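Local atomic coordinates of rhusiopathiae surface protein B (Erysipelothrix rhusiopathiae, PDB entry 3V10), a protein that is a cell-wall-anchored surface adhesin that probably binds collagen through the N-terminal region represented by this chain. Residues Y125-P136 / Q147-T156. Residues are numbered along the deposited sequence; the frame is centred on the assembly and turned at random.
Sequences YRGEDDKIAELP and QMITISQPGT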
loop_
_atom_site.group_PDB
_atom_site.type_symbol
_atom_site.label_atom_id
_atom_site.label_comp_id
_atom_site.label_asym_id
_atom_site.label_seq_id
_atom_site.Cartn_x
_atom_site.Cartn_y
_atom_site.Cartn_z
ATOM N N TYR A 125 -5.996 -7.387 -17.061
ATOM C CA TYR A 125 -5.441 -8.400 -17.959
ATOM C C TYR A 125 -5.425 -9.790 -17.332
ATOM O O TYR A 125 -5.019 -9.957 -16.186
ATOM C CB TYR A 125 -4.017 -8.016 -18.366
ATOM C CG TYR A 125 -3.370 -8.983 -19.337
ATOM C CD1 TYR A 125 -3.872 -9.144 -20.628
ATOM C CD2 TYR A 125 -2.241 -9.714 -18.973
ATOM C CE1 TYR A 125 -3.260 -10.007 -21.539
ATOM C CE2 TYR A 125 -1.621 -10.578 -19.874
ATOM C CZ TYR A 125 -2.136 -10.717 -21.155
ATOM O OH TYR A 125 -1.518 -11.555 -22.059
ATOM N N ARG A 126 -5.860 -10.788 -18.094
ATOM C CA ARG A 126 -5.881 -12.163 -17.607
ATOM C C ARG A 126 -5.333 -13.122 -18.658
ATOM O O ARG A 126 -5.459 -14.345 -18.524
ATOM C CB ARG A 126 -7.308 -12.569 -17.232
ATOM C CG ARG A 126 -7.909 -11.751 -16.094
ATOM C CD ARG A 126 -7.267 -12.092 -14.755
ATOM N NE ARG A 126 -7.822 -11.291 -13.665
ATOM C CZ ARG A 126 -7.573 -9.998 -13.474
ATOM N NH1 ARG A 126 -6.767 -9.344 -14.297
ATOM N NH2 ARG A 126 -8.136 -9.355 -12.460
ATOM N N GLY A 127 -4.717 -12.563 -19.697
ATOM C CA GLY A 127 -4.159 -13.378 -20.765
ATOM C C GLY A 127 -3.011 -14.287 -20.353
ATOM O O GLY A 127 -2.384 -14.094 -19.310
ATOM N N GLU A 128 -2.730 -15.284 -21.189
ATOM C CA GLU A 128 -1.659 -16.242 -20.926
ATOM C C GLU A 128 -0.257 -15.633 -20.972
ATOM O O GLU A 128 0.554 -15.857 -20.072
ATOM C CB GLU A 128 -1.735 -17.404 -21.927
ATOM C CG GLU A 128 -2.962 -18.293 -21.778
ATOM C CD GLU A 128 -4.261 -17.528 -21.923
ATOM O OE1 GLU A 128 -4.421 -16.807 -22.934
ATOM O OE2 GLU A 128 -5.125 -17.651 -21.027
ATOM N N ASP A 129 0.028 -14.860 -22.014
ATOM C CA ASP A 129 1.348 -14.255 -22.168
ATOM C C ASP A 129 1.597 -13.098 -21.203
ATOM O O ASP A 129 0.675 -12.370 -20.843
ATOM C CB ASP A 129 1.542 -13.752 -23.606
ATOM C CG ASP A 129 1.305 -14.833 -24.649
ATOM O OD1 ASP A 129 1.741 -15.984 -24.428
ATOM O OD2 ASP A 129 0.694 -14.526 -25.695
ATOM N N ASP A 130 2.846 -12.937 -20.775
ATOM C CA ASP A 130 3.185 -11.831 -19.888
ATOM C C ASP A 130 3.076 -10.567 -20.727
ATOM O O ASP A 130 3.427 -10.569 -21.905
ATOM C CB ASP A 130 4.603 -11.975 -19.341
ATOM C CG ASP A 130 4.732 -13.108 -18.354
ATOM O OD1 ASP A 130 3.698 -13.539 -17.796
ATOM O OD2 ASP A 130 5.872 -13.557 -18.126
ATOM N N LYS A 131 2.604 -9.489 -20.118
ATOM C CA LYS A 131 2.401 -8.238 -20.838
ATOM C C LYS A 131 2.995 -7.046 -20.091
ATOM O O LYS A 131 3.223 -7.113 -18.884
ATOM C CB LYS A 131 0.895 -8.043 -21.035
ATOM C CG LYS A 131 0.472 -6.978 -22.025
ATOM C CD LYS A 131 -1.045 -7.030 -22.179
ATOM C CE LYS A 131 -1.566 -6.031 -23.195
ATOM N NZ LYS A 131 -3.031 -6.212 -23.400
ATOM N N ILE A 132 3.257 -5.966 -20.822
ATOM C CA ILE A 132 3.808 -4.748 -20.234
ATOM C C ILE A 132 2.915 -3.565 -20.583
ATOM O O ILE A 132 2.574 -3.357 -21.745
ATOM C CB ILE A 132 5.222 -4.441 -20.764
ATOM C CG1 ILE A 132 6.174 -5.578 -20.399
ATOM C CG2 ILE A 132 5.729 -3.118 -20.176
ATOM C CD1 ILE A 132 7.577 -5.391 -20.950
ATOM N N ALA A 133 2.531 -2.798 -19.569
ATOM C CA ALA A 133 1.697 -1.629 -19.792
ATOM C C ALA A 133 2.559 -0.385 -19.663
ATOM O O ALA A 133 3.264 -0.210 -18.672
ATOM C CB ALA A 133 0.560 -1.591 -18.776
ATOM N N GLU A 134 2.514 0.468 -20.686
ATOM C CA GLU A 134 3.278 1.702 -20.683
ATOM C C GLU A 134 2.334 2.868 -20.427
ATOM O O GLU A 134 1.500 3.190 -21.266
ATOM C CB GLU A 134 3.977 1.899 -22.023
ATOM C CG GLU A 134 4.994 0.820 -22.350
ATOM C CD GLU A 134 5.765 1.134 -23.616
ATOM O OE1 GLU A 134 5.116 1.305 -24.669
ATOM O OE2 GLU A 134 7.011 1.213 -23.549
ATOM N N LEU A 135 2.484 3.498 -19.270
ATOM C CA LEU A 135 1.636 4.624 -18.898
ATOM C C LEU A 135 2.424 5.900 -18.642
ATOM O O LEU A 135 2.487 6.386 -17.514
ATOM C CB LEU A 135 0.818 4.267 -17.657
ATOM C CG LEU A 135 -0.208 3.143 -17.825
ATOM C CD1 LEU A 135 -0.851 2.844 -16.482
ATOM C CD2 LEU A 135 -1.260 3.546 -18.848
ATOM N N PRO A 136 3.039 6.463 -19.694
ATOM C CA PRO A 136 3.811 7.696 -19.526
ATOM C C PRO A 136 2.859 8.789 -19.064
ATOM O O PRO A 136 1.708 8.828 -19.497
ATOM C CB PRO A 136 4.390 7.934 -20.919
ATOM C CG PRO A 136 3.379 7.321 -21.820
ATOM C CD PRO A 136 2.979 6.057 -21.111
ATOM N N GLN A 147 6.852 11.465 -17.875
ATOM C CA GLN A 147 7.838 10.515 -17.393
ATOM C C GLN A 147 7.213 9.142 -17.591
ATOM O O GLN A 147 6.016 8.966 -17.365
ATOM C CB GLN A 147 8.163 10.772 -15.921
ATOM C CG GLN A 147 9.089 11.964 -15.719
ATOM C CD GLN A 147 9.533 12.129 -14.282
ATOM O OE1 GLN A 147 9.859 11.154 -13.607
ATOM N NE2 GLN A 147 9.564 13.370 -13.808
ATOM N N MET A 148 8.013 8.176 -18.029
ATOM C CA MET A 148 7.493 6.838 -18.287
ATOM C C MET A 148 7.255 5.990 -17.048
ATOM O O MET A 148 8.026 6.012 -16.090
ATOM C CB MET A 148 8.419 6.065 -19.241
ATOM C CG MET A 148 8.051 4.580 -19.435
ATOM S SD MET A 148 6.607 4.208 -20.486
ATOM C CE MET A 148 5.341 4.850 -19.593
ATOM N N ILE A 149 6.161 5.247 -17.095
ATOM C CA ILE A 149 5.781 4.325 -16.042
ATOM C C ILE A 149 5.532 3.014 -16.769
ATOM O O ILE A 149 4.748 2.960 -17.724
ATOM C CB ILE A 149 4.484 4.770 -15.315
ATOM C CG1 ILE A 149 4.781 5.976 -14.418
ATOM C CG2 ILE A 149 3.911 3.607 -14.512
ATOM C CD1 ILE A 149 3.582 6.468 -13.617
ATOM N N THR A 150 6.237 1.972 -16.345
ATOM C CA THR A 150 6.101 0.650 -16.938
ATOM C C THR A 150 5.553 -0.294 -15.880
ATOM O O THR A 150 6.143 -0.449 -14.808
ATOM C CB THR A 150 7.463 0.119 -17.442
ATOM O OG1 THR A 150 8.367 -0.012 -16.339
ATOM C CG2 THR A 150 8.058 1.080 -18.455
ATOM N N ILE A 151 4.421 -0.919 -16.188
ATOM C CA ILE A 151 3.769 -1.832 -15.262
ATOM C C ILE A 151 3.668 -3.230 -15.841
ATOM O O ILE A 151 3.186 -3.422 -16.955
ATOM C CB ILE A 151 2.342 -1.348 -14.912
ATOM C CG1 ILE A 151 2.407 -0.011 -14.168
ATOM C CG2 ILE A 151 1.623 -2.401 -14.067
ATOM C CD1 ILE A 151 1.051 0.623 -13.938
ATOM N N SER A 152 4.120 -4.207 -15.070
ATOM C CA SER A 152 4.075 -5.590 -15.507
ATOM C C SER A 152 2.687 -6.189 -15.355
ATOM O O SER A 152 2.066 -6.097 -14.294
ATOM C CB SER A 152 5.066 -6.435 -14.710
ATOM O OG SER A 152 4.850 -7.812 -14.963
ATOM N N GLN A 153 2.207 -6.799 -16.432
ATOM C CA GLN A 153 0.916 -7.464 -16.435
ATOM C C GLN A 153 1.246 -8.935 -16.617
ATOM O O GLN A 153 1.333 -9.424 -17.740
ATOM C CB GLN A 153 0.059 -6.973 -17.596
ATOM C CG GLN A 153 -0.425 -5.550 -17.444
ATOM C CD GLN A 153 -1.175 -5.075 -18.667
ATOM O OE1 GLN A 153 -0.571 -4.733 -19.685
ATOM N NE2 GLN A 153 -2.501 -5.067 -18.583
ATOM N N PRO A 154 1.441 -9.658 -15.506
ATOM C CA PRO A 154 1.774 -11.084 -15.552
ATOM C C PRO A 154 0.736 -11.951 -16.248
ATOM O O PRO A 154 -0.468 -11.746 -16.098
ATOM C CB PRO A 154 1.936 -11.444 -14.077
ATOM C CG PRO A 154 0.934 -10.544 -13.414
ATOM C CD PRO A 154 1.190 -9.227 -14.118
ATOM N N GLY A 155 1.215 -12.916 -17.022
ATOM C CA GLY A 155 0.314 -13.812 -17.715
ATOM C C GLY A 155 -0.190 -14.850 -16.738
ATOM O O GLY A 155 0.373 -15.008 -15.653
ATOM N N THR A 156 -1.256 -15.545 -17.113
ATOM C CA THR A 156 -1.839 -16.581 -16.271
ATOM C C THR A 156 -1.589 -17.943 -16.920
ATOM O O THR A 156 -2.115 -18.231 -17.994
ATOM C CB THR A 156 -3.358 -16.373 -16.110
ATOM O OG1 THR A 156 -3.605 -15.092 -15.511
ATOM C CG2 THR A 156 -3.953 -17.469 -15.239
HETATM O O HOH W 1 -2.106 -9.652 -15.629
HETATM O O HOH W 2 -2.843 -12.755 -16.998
#
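Gln153 shows how one long side chain can fill the hollow between its neighbours across an antiparallel strand pair. Its CG lies beside the backbone N (chi1 -70°) and the chain then runs out extended, alongside that of Lys131. The OE1 of Gln153 thus rests 3.4 Å from Lys131 CG and lies against the CB methyl of Ala133 (3.5 Å). On the other flank, the NE2 of Gln153 sits 3.3 Å from CB of Tyr125, whose side chain crosses the glutamine at about a right angle. Both faces of the tyrosine ring are covered, CD of Lys131 over one centre and N of Gly127 over the other; its OH donates a hydrogen bond to Asp129 O, in plane at the edge.

Gly155, with no side chain, lets the turn 127-130 come close: its CA makes a CA-H...O contact of 3.1 Å with Glu128 O, while its N donates to OD1 of Asp130 (2.7 Å), on the anti side of the carboxylate. Thr156 N bonds to Gly127 O. From Lys131 onward, paired backbone hydrogen bonds join Lys131 to Gln153 and Ala133 to Ile151; Leu135 N to Ile149 O follows. Beyond them, CD1 of Leu135 meets CD1 of Ile151 at 3.9 Å.

The pair lies on the chain path from strand 112-123 of the N-terminal Ig-like domain to strand 167-173 of the second domain. Leu135, Ile151 and Gln153 settle on strand 61-65 through Val61. Glu60 forms a salt bridge with Lys131 NZ and, like Asn123, accepts a hydrogen bond from Gln153 NE2; strand 20-21 runs parallel along 150-153, completing a three-stranded sheet with 131-134 at its edge.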